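Local coordinates for nitroreductase family protein (PDB 7DP1) that probably reduces nitro groups of dinitroaniline herbicides, using a bound flavin mononucleotide and electrons from NADPH, at residues A123-Q126 against Q127-R130; C173-E176 against C177-M180; E84-I87 against A88-L92. The protein carries 1 engineered substitution. All blocks are in the same frame, centred on the assembly; numbering follows the deposited sequence.

In the fold
From the N terminus, the chain first meets contact 3 (84-92), a turn in the long loop between helices 60-74 and 96-109. Contact 1 (123-130) follows, where helix 119-126 passes into the loop leading to strand 136-143. Contact 2 (173-180) comes last, where strand 171-175 leaves the sheet ahead of helix 182-189. Each closes only a local turn, and the three lie in series, neither nested nor crossed. In space contact 2 is the middle member, tying the end of helix 119-126 and the 84-92 loop to strand 171-175. Contacts 1 and 2 both bind the flavin; contacts 2 and 3 also reach the second subunit.

Contact 1: A123-Q126 against Q127-R130; sequences AQFQ and QNYR. With FMN (flavin mononucleotide), chain C.
Asn128 folds back on Phe125 where helix 119-126 gives way to a short 3-10 turn, a clear example of a helix end used to aim a side chain at a cofactor. The tight part centres on the carbonyl oxygen of Phe125, which accepts two bonds from the same residue. Asn128 ND2 reaches Phe125 O at 2.8 Å, on a lone pair and in the carbonyl plane, whereas Asn128 N, at 3.0 Å from Phe125 O, comes from above that plane. Holding both the backbone and the amide of Asn128 should limit the rotation of the amide. The buried Tyr129 hydroxyl is hydrogen-bonded to Cys177 O.

The solvent side is looser. There the exposed Phe125 turns CG anti to its backbone N (chi1 178°), which sets the ring obliquely beside the amide, CD2 3.5 Å from Asn128 ND2; its CE1 touches Tyr129 CE2 at 4.1 Å. Gln126, also exposed, lies near Ile74 of helix 60-74. Gln124 and Gln127 are joined by a backbone hydrogen bond, Gln127 N to Gln124 O at 2.9 Å, but their side chains touch only loosely, Gln124 OE1 staying 3.9 Å from Gln127 CG. On the buried side, the FMN-binding pocket is met directly: FMN N3 donates to Asn128 OD1 at 2.8 Å, with an N-H...O angle of 135°.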
loop_
_atom_site.group_PDB
_atom_site.type_symbol
_atom_site.label_atom_id
_atom_site.label_comp_id
_atom_site.label_asym_id
_atom_site.label_seq_id
_atom_site.Cartn_x
_atom_site.Cartn_y
_atom_site.Cartn_z
ATOM N N ALA A 123 4.466 28.968 5.800
ATOM C CA ALA A 123 5.534 29.115 4.824
ATOM C C ALA A 123 6.201 27.782 4.534
ATOM O O ALA A 123 6.403 27.421 3.373
ATOM C CB ALA A 123 6.554 30.134 5.316
ATOM N N GLN A 124 6.542 27.049 5.588
ATOM C CA GLN A 124 7.167 25.749 5.399
ATOM C C GLN A 124 6.223 24.822 4.638
ATOM O O GLN A 124 6.655 24.134 3.711
ATOM C CB GLN A 124 7.569 25.129 6.744
ATOM C CG GLN A 124 7.798 23.610 6.725
ATOM C CD GLN A 124 8.912 23.164 5.785
ATOM O OE1 GLN A 124 9.744 23.965 5.354
ATOM N NE2 GLN A 124 8.929 21.873 5.464
ATOM N N PHE A 125 4.935 24.830 4.982
ATOM C CA PHE A 125 4.007 23.871 4.370
ATOM C C PHE A 125 3.876 24.050 2.862
ATOM O O PHE A 125 3.732 23.081 2.122
ATOM C CB PHE A 125 2.607 23.984 4.989
ATOM C CG PHE A 125 1.590 23.058 4.360
ATOM C CD1 PHE A 125 0.710 23.529 3.390
ATOM C CD2 PHE A 125 1.537 21.718 4.702
ATOM C CE1 PHE A 125 -0.215 22.685 2.791
ATOM C CE2 PHE A 125 0.605 20.865 4.107
ATOM C CZ PHE A 125 -0.266 21.350 3.152
ATOM N N GLN A 126 3.981 25.288 2.408
ATOM C CA GLN A 126 3.883 25.589 0.988
ATOM C C GLN A 126 5.037 24.987 0.185
ATOM O O GLN A 126 4.927 24.803 -1.023
ATOM C CB GLN A 126 3.795 27.100 0.787
ATOM C CG GLN A 126 2.564 27.680 1.459
ATOM C CD GLN A 126 1.867 28.733 0.622
ATOM O OE1 GLN A 126 2.483 29.376 -0.229
ATOM N NE2 GLN A 126 0.569 28.908 0.855
ATOM N N GLN A 127 6.127 24.653 0.869
ATOM C CA GLN A 127 7.273 24.010 0.236
ATOM C C GLN A 127 6.851 22.683 -0.387
ATOM O O GLN A 127 7.497 22.194 -1.315
ATOM C CB GLN A 127 8.389 23.779 1.253
ATOM C CG GLN A 127 9.143 25.042 1.654
ATOM C CD GLN A 127 10.198 25.461 0.644
ATOM O OE1 GLN A 127 10.218 24.985 -0.487
ATOM N NE2 GLN A 127 11.080 26.364 1.054
ATOM N N ASN A 128 5.756 22.115 0.120
ATOM C CA ASN A 128 5.188 20.877 -0.427
ATOM C C ASN A 128 5.009 21.013 -1.933
ATOM O O ASN A 128 5.256 20.083 -2.703
ATOM C CB ASN A 128 3.822 20.556 0.207
ATOM C CG ASN A 128 3.919 19.686 1.455
ATOM O OD1 ASN A 128 3.882 18.462 1.373
ATOM N ND2 ASN A 128 3.989 20.323 2.623
ATOM N N TYR A 129 4.553 22.185 -2.346
ATOM C CA TYR A 129 4.191 22.385 -3.736
ATOM C C TYR A 129 5.410 22.709 -4.611
ATOM O O TYR A 129 5.269 22.956 -5.811
ATOM C CB TYR A 129 3.101 23.453 -3.820
ATOM C CG TYR A 129 1.842 22.935 -3.145
ATOM C CD1 TYR A 129 1.119 21.881 -3.699
ATOM C CD2 TYR A 129 1.402 23.460 -1.931
ATOM C CE1 TYR A 129 -0.023 21.378 -3.070
ATOM C CE2 TYR A 129 0.255 22.964 -1.299
ATOM C CZ TYR A 129 -0.447 21.931 -1.877
ATOM O OH TYR A 129 -1.576 21.441 -1.263
ATOM N N ARG A 130 6.601 22.638 -4.015
ATOM C CA ARG A 130 7.835 22.557 -4.782
ATOM C C ARG A 130 8.536 21.214 -4.546
ATOM O O ARG A 130 9.715 21.060 -4.854
ATOM C CB ARG A 130 8.793 23.677 -4.375
ATOM C CG ARG A 130 8.156 25.022 -4.128
ATOM C CD ARG A 130 9.212 26.030 -3.669
ATOM N NE ARG A 130 9.491 27.071 -4.650
ATOM C CZ ARG A 130 8.755 28.165 -4.808
ATOM N NH1 ARG A 130 7.685 28.360 -4.049
ATOM N NH2 ARG A 130 9.087 29.061 -5.723
HETATM N N1 FMN C . 4.028 14.405 4.064
HETATM C C2 FMN C . 3.961 15.756 3.791
HETATM O O2 FMN C . 4.706 16.542 4.364
HETATM N N3 FMN C . 3.058 16.246 2.875
HETATM C C4 FMN C . 2.206 15.397 2.211
HETATM O O4 FMN C . 1.410 15.861 1.375
HETATM C C4A FMN C . 2.266 14.033 2.498
HETATM N N5 FMN C . 1.422 13.151 1.861
HETATM C C5A FMN C . 1.484 11.795 2.118
HETATM C C6 FMN C . 0.621 10.940 1.438
HETATM C C7 FMN C . 0.661 9.581 1.682
HETATM C C7M FMN C . -0.249 8.638 0.956
HETATM C C8 FMN C . 1.563 9.071 2.602
HETATM C C8M FMN C . 1.576 7.583 2.809
HETATM C C9 FMN C . 2.432 9.921 3.290
HETATM C C9A FMN C . 2.393 11.297 3.052
HETATM N N10 FMN C . 3.233 12.185 3.707
HETATM C C10 FMN C . 3.170 13.542 3.432
HETATM C "C1'" FMN C . 4.248 11.707 4.696
HETATM C "C2'" FMN C . 3.693 11.336 6.069
HETATM O "O2'" FMN C . 3.492 12.503 6.824
HETATM C "C3'" FMN C . 4.722 10.454 6.767
HETATM O "O3'" FMN C . 4.713 9.211 6.095
HETATM C "C4'" FMN C . 4.424 10.190 8.240
HETATM O "O4'" FMN C . 4.492 11.353 9.045
HETATM C "C5'" FMN C . 5.468 9.226 8.751
HETATM O "O5'" FMN C . 6.724 9.841 8.602
HETATM P P FMN C . 7.859 9.002 7.832
HETATM O O1P FMN C . 9.025 9.909 7.560
HETATM O O2P FMN C . 8.274 7.823 8.696
HETATM O O3P FMN C . 7.272 8.475 6.534
#

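Contact 2: C173-E176 against C177-M180; sequences CPQE and CWAM. With FMN (flavin mononucleotide), chain C.
Gln175 and Trp178 approach obliquely, with their amide and indole planes 88° apart, as the edge strand of the sheet turns into a 3-10 segment beside the flavin. The bond between them differs at its two ends. At the indole end, Gln175 OE1 sits at the ring edge, in plane, and takes a nearly straight bond (169°) from Trp178 NE1 at 2.9 Å. At the amide end, the same N-H arrives from above the carbonyl plane instead of along a lone pair. The other half of the amide is also engaged: Gln175 NE2 donates to Asn128 O, which fixes the rotation of the group.

Cys177 touches both. Its SG lies between the backbone N and the carbonyl carbon (chi1 59°), a setting that places the sulfur over one face of the indole, toward the rim, and 3.5 Å from Gln175 NE2.

While these side chains hold one another, the backbone serves the isoalloxazine. Glu176 N donates to FMN N5 at 2.7 Å and Cys177 N to FMN O4 at 3.1 Å, contacts that could tune the redox-active edge of the flavin. Pro174 rests its ring against the flavin, CG being 3.4 Å from FMN C9.

Around this turn, strand 195-204 pairs with strand 171-175, Trp178 packs edge-to-face with Phe139 of strand 136-143 and with Tyr129, and the backbones of Ala179 and Met180 bond to those of Glu84 and Gln82, in the loop following helix 60-74.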
loop_
_atom_site.group_PDB
_atom_site.type_symbol
_atom_site.label_atom_id
_atom_site.label_comp_id
_atom_site.label_asym_id
_atom_site.label_seq_id
_atom_site.Cartn_x
_atom_site.Cartn_y
_atom_site.Cartn_z
ATOM N N CYS A 173 9.451 11.617 -0.760
ATOM C CA CYS A 173 8.382 12.081 0.096
ATOM C C CYS A 173 7.071 11.801 -0.603
ATOM O O CYS A 173 6.786 12.418 -1.623
ATOM C CB CYS A 173 8.515 13.586 0.380
ATOM S SG CYS A 173 7.393 14.132 1.719
ATOM N N PRO A 174 6.270 10.861 -0.078
ATOM C CA PRO A 174 4.913 10.721 -0.613
ATOM C C PRO A 174 4.129 11.987 -0.280
ATOM O O PRO A 174 4.324 12.551 0.793
ATOM C CB PRO A 174 4.368 9.492 0.113
ATOM C CG PRO A 174 5.200 9.394 1.361
ATOM C CD PRO A 174 6.536 9.930 1.039
ATOM N N GLN A 175 3.310 12.472 -1.207
ATOM C CA GLN A 175 2.613 13.751 -1.009
ATOM C C GLN A 175 1.170 13.727 -1.477
ATOM O O GLN A 175 0.915 13.746 -2.675
ATOM C CB GLN A 175 3.311 14.874 -1.757
ATOM C CG GLN A 175 4.674 15.268 -1.265
ATOM C CD GLN A 175 5.139 16.526 -1.967
ATOM O OE1 GLN A 175 5.568 16.479 -3.119
ATOM N NE2 GLN A 175 5.026 17.669 -1.289
ATOM N N GLU A 176 0.228 13.748 -0.542
ATOM C CA GLU A 176 -1.180 13.832 -0.913
ATOM C C GLU A 176 -1.607 15.265 -1.177
ATOM O O GLU A 176 -2.726 15.518 -1.632
ATOM C CB GLU A 176 -2.051 13.239 0.182
ATOM C CG GLU A 176 -2.534 11.862 -0.127
ATOM C CD GLU A 176 -2.818 11.066 1.135
ATOM O OE1 GLU A 176 -2.772 11.650 2.244
ATOM O OE2 GLU A 176 -3.081 9.857 1.003
ATOM N N CYS A 177 -0.727 16.210 -0.868
ATOM C CA CYS A 177 -1.073 17.624 -1.012
ATOM C C CYS A 177 -1.488 17.981 -2.449
ATOM O O CYS A 177 -2.306 18.874 -2.666
ATOM C CB CYS A 177 0.107 18.498 -0.576
ATOM S SG CYS A 177 1.619 18.192 -1.522
ATOM N N TRP A 178 -0.940 17.255 -3.422
ATOM C CA TRP A 178 -1.248 17.487 -4.835
ATOM C C TRP A 178 -2.705 17.159 -5.170
ATOM O O TRP A 178 -3.289 17.731 -6.100
ATOM C CB TRP A 178 -0.292 16.666 -5.722
ATOM C CG TRP A 178 1.151 17.100 -5.526
ATOM C CD1 TRP A 178 2.107 16.459 -4.787
ATOM C CD2 TRP A 178 1.766 18.300 -6.022
ATOM N NE1 TRP A 178 3.277 17.179 -4.805
ATOM C CE2 TRP A 178 3.095 18.311 -5.561
ATOM C CE3 TRP A 178 1.321 19.356 -6.831
ATOM C CZ2 TRP A 178 3.992 19.332 -5.882
ATOM C CZ3 TRP A 178 2.212 20.383 -7.145
ATOM C CH2 TRP A 178 3.530 20.361 -6.673
ATOM N N ALA A 179 -3.300 16.240 -4.414
ATOM C CA ALA A 179 -4.693 15.892 -4.650
ATOM C C ALA A 179 -5.631 17.049 -4.293
ATOM O O ALA A 179 -6.794 17.041 -4.689
ATOM C CB ALA A 179 -5.073 14.611 -3.858
ATOM N N MET A 180 -5.129 18.043 -3.559
ATOM C CA MET A 180 -5.871 19.295 -3.316
ATOM C C MET A 180 -6.163 20.093 -4.579
ATOM O O MET A 180 -7.041 20.951 -4.580
ATOM C CB MET A 180 -5.123 20.190 -2.327
ATOM C CG MET A 180 -5.182 19.697 -0.888
ATOM S SD MET A 180 -6.795 20.058 -0.155
ATOM C CE MET A 180 -7.732 18.587 -0.569
HETATM N N1 FMN C . 4.028 14.405 4.064
HETATM C C2 FMN C . 3.961 15.756 3.791
HETATM O O2 FMN C . 4.706 16.542 4.364
HETATM N N3 FMN C . 3.058 16.246 2.875
HETATM C C4 FMN C . 2.206 15.397 2.211
HETATM O O4 FMN C . 1.410 15.861 1.375
HETATM C C4A FMN C . 2.266 14.033 2.498
HETATM N N5 FMN C . 1.422 13.151 1.861
HETATM C C5A FMN C . 1.484 11.795 2.118
HETATM C C6 FMN C . 0.621 10.940 1.438
HETATM C C7 FMN C . 0.661 9.581 1.682
HETATM C C7M FMN C . -0.249 8.638 0.956
HETATM C C8 FMN C . 1.563 9.071 2.602
HETATM C C8M FMN C . 1.576 7.583 2.809
HETATM C C9 FMN C . 2.432 9.921 3.290
HETATM C C9A FMN C . 2.393 11.297 3.052
HETATM N N10 FMN C . 3.233 12.185 3.707
HETATM C C10 FMN C . 3.170 13.542 3.432
HETATM C "C1'" FMN C . 4.248 11.707 4.696
HETATM C "C2'" FMN C . 3.693 11.336 6.069
HETATM O "O2'" FMN C . 3.492 12.503 6.824
HETATM C "C3'" FMN C . 4.722 10.454 6.767
HETATM O "O3'" FMN C . 4.713 9.211 6.095
HETATM C "C4'" FMN C . 4.424 10.190 8.240
HETATM O "O4'" FMN C . 4.492 11.353 9.045
HETATM C "C5'" FMN C . 5.468 9.226 8.751
HETATM O "O5'" FMN C . 6.724 9.841 8.602
HETATM P P FMN C . 7.859 9.002 7.832
HETATM O O1P FMN C . 9.025 9.909 7.560
HETATM O O2P FMN C . 8.274 7.823 8.696
HETATM O O3P FMN C . 7.272 8.475 6.534
#

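Contact 3: E84-I87 against A88-L92; sequences EYDI and APRGL. Engineered in segment 88-92: Ala88 (natural residue Tyr).
Asp86 and Arg90 both turn CG beside their own backbone N (chi1 near -78° in each), and a bend at chi3 (-57°) then swings the Arg90 guanidinium back onto the carboxylate. The pair stands at the entry to a type II beta turn, Pro89 to Leu92, within the irregular loop between helices 60-74 and 96-109. A salt bridge is modelled from Asp86 OD2 to Arg90 NH2 at 2.5 Å, but OD2 crowds its neighbour and its exact place is doubtful. As modelled, the carboxylate and guanidinium planes stand nearly perpendicular and OD2 lies over one face of the guanidinium, a placing that shares the same uncertainty. The modelled ion pair would span the bend at this surface, where no hydrogen bond joins 84-87 to 88-92.

The Ile87 side chain packs on Glu176 and Met180, and comes to about 7 Å from the bound FMN. The carbonyl oxygen of Ile87 accepts a hydrogen bond from Gln150 NE2 of the second subunit, which places this loop at the dimer interface. Ala88, an engineered residue that is tyrosine in the natural sequence, packs on Arg100 of helix 96-109.

Gly91 takes the third position of the turn with positive phi (84°), a conformation suited to glycine, and a weak backbone hydrogen bond from Leu92 N to Pro89 O, 3.2 Å long, closes it.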
loop_
_atom_site.group_PDB
_atom_site.type_symbol
_atom_site.label_atom_id
_atom_site.label_comp_id
_atom_site.label_asym_id
_atom_site.label_seq_id
_atom_site.Cartn_x
_atom_site.Cartn_y
_atom_site.Cartn_z
ATOM N N GLU A 84 -9.471 16.070 -5.036
ATOM C CA GLU A 84 -9.804 14.869 -5.805
ATOM C C GLU A 84 -10.705 13.943 -4.985
ATOM O O GLU A 84 -11.509 13.181 -5.533
ATOM C CB GLU A 84 -8.543 14.082 -6.207
ATOM C CG GLU A 84 -7.744 14.591 -7.368
ATOM C CD GLU A 84 -8.432 14.396 -8.716
ATOM O OE1 GLU A 84 -9.281 15.238 -9.061
ATOM O OE2 GLU A 84 -8.118 13.416 -9.434
ATOM N N TYR A 85 -10.540 14.015 -3.669
ATOM C CA TYR A 85 -11.246 13.156 -2.718
ATOM C C TYR A 85 -11.011 13.717 -1.317
ATOM O O TYR A 85 -10.417 14.779 -1.170
ATOM C CB TYR A 85 -10.743 11.720 -2.808
ATOM C CG TYR A 85 -9.236 11.630 -2.678
ATOM C CD1 TYR A 85 -8.626 11.569 -1.425
ATOM C CD2 TYR A 85 -8.418 11.623 -3.806
ATOM C CE1 TYR A 85 -7.241 11.496 -1.304
ATOM C CE2 TYR A 85 -7.033 11.545 -3.692
ATOM C CZ TYR A 85 -6.454 11.486 -2.437
ATOM O OH TYR A 85 -5.083 11.419 -2.311
ATOM N N ASP A 86 -11.429 12.989 -0.293
ATOM C CA ASP A 86 -11.158 13.376 1.093
ATOM C C ASP A 86 -9.791 12.876 1.544
ATOM O O ASP A 86 -9.598 11.660 1.732
ATOM C CB ASP A 86 -12.229 12.807 2.014
ATOM C CG ASP A 86 -13.508 13.586 1.955
ATOM O OD1 ASP A 86 -13.520 14.654 1.318
ATOM O OD2 ASP A 86 -14.512 13.122 2.526
ATOM N N ILE A 87 -8.844 13.797 1.720
ATOM C CA ILE A 87 -7.484 13.399 2.090
ATOM C C ILE A 87 -7.472 12.876 3.523
ATOM O O ILE A 87 -7.124 11.719 3.781
ATOM C CB ILE A 87 -6.493 14.569 1.947
ATOM C CG1 ILE A 87 -6.491 15.079 0.502
ATOM C CG2 ILE A 87 -5.095 14.141 2.372
ATOM C CD1 ILE A 87 -5.402 16.106 0.202
ATOM N N ALA A 88 -7.855 13.731 4.459
ATOM C CA ALA A 88 -8.112 13.279 5.816
ATOM C C ALA A 88 -9.572 12.863 5.908
ATOM O O ALA A 88 -10.426 13.474 5.269
ATOM C CB ALA A 88 -7.785 14.365 6.827
ATOM N N PRO A 89 -9.868 11.798 6.670
ATOM C CA PRO A 89 -11.279 11.443 6.848
ATOM C C PRO A 89 -12.010 12.590 7.545
ATOM O O PRO A 89 -11.505 13.133 8.532
ATOM C CB PRO A 89 -11.225 10.190 7.726
ATOM C CG PRO A 89 -9.839 9.643 7.541
ATOM C CD PRO A 89 -8.955 10.834 7.306
ATOM N N ARG A 90 -13.165 12.982 7.021
ATOM C CA ARG A 90 -13.949 14.012 7.689
ATOM C C ARG A 90 -14.485 13.514 9.019
ATOM O O ARG A 90 -15.136 12.471 9.082
ATOM C CB ARG A 90 -15.097 14.491 6.795
ATOM C CG ARG A 90 -14.678 15.467 5.697
ATOM C CD ARG A 90 -15.908 16.127 5.095
ATOM N NE ARG A 90 -16.825 15.114 4.575
ATOM C CZ ARG A 90 -16.826 14.666 3.325
ATOM N NH1 ARG A 90 -17.691 13.728 2.956
ATOM N NH2 ARG A 90 -15.979 15.171 2.440
ATOM N N GLY A 91 -14.208 14.268 10.080
ATOM C CA GLY A 91 -14.620 13.870 11.413
ATOM C C GLY A 91 -13.614 12.918 12.029
ATOM O O GLY A 91 -13.964 12.102 12.883
ATOM N N LEU A 92 -12.363 13.019 11.589
ATOM C CA LEU A 92 -11.290 12.220 12.165
ATOM C C LEU A 92 -11.146 12.418 13.679
ATOM O O LEU A 92 -10.875 13.518 14.165
ATOM C CB LEU A 92 -9.980 12.549 11.454
ATOM C CG LEU A 92 -8.744 11.710 11.759
ATOM C CD1 LEU A 92 -8.997 10.255 11.411
ATOM C CD2 LEU A 92 -7.551 12.271 10.994
#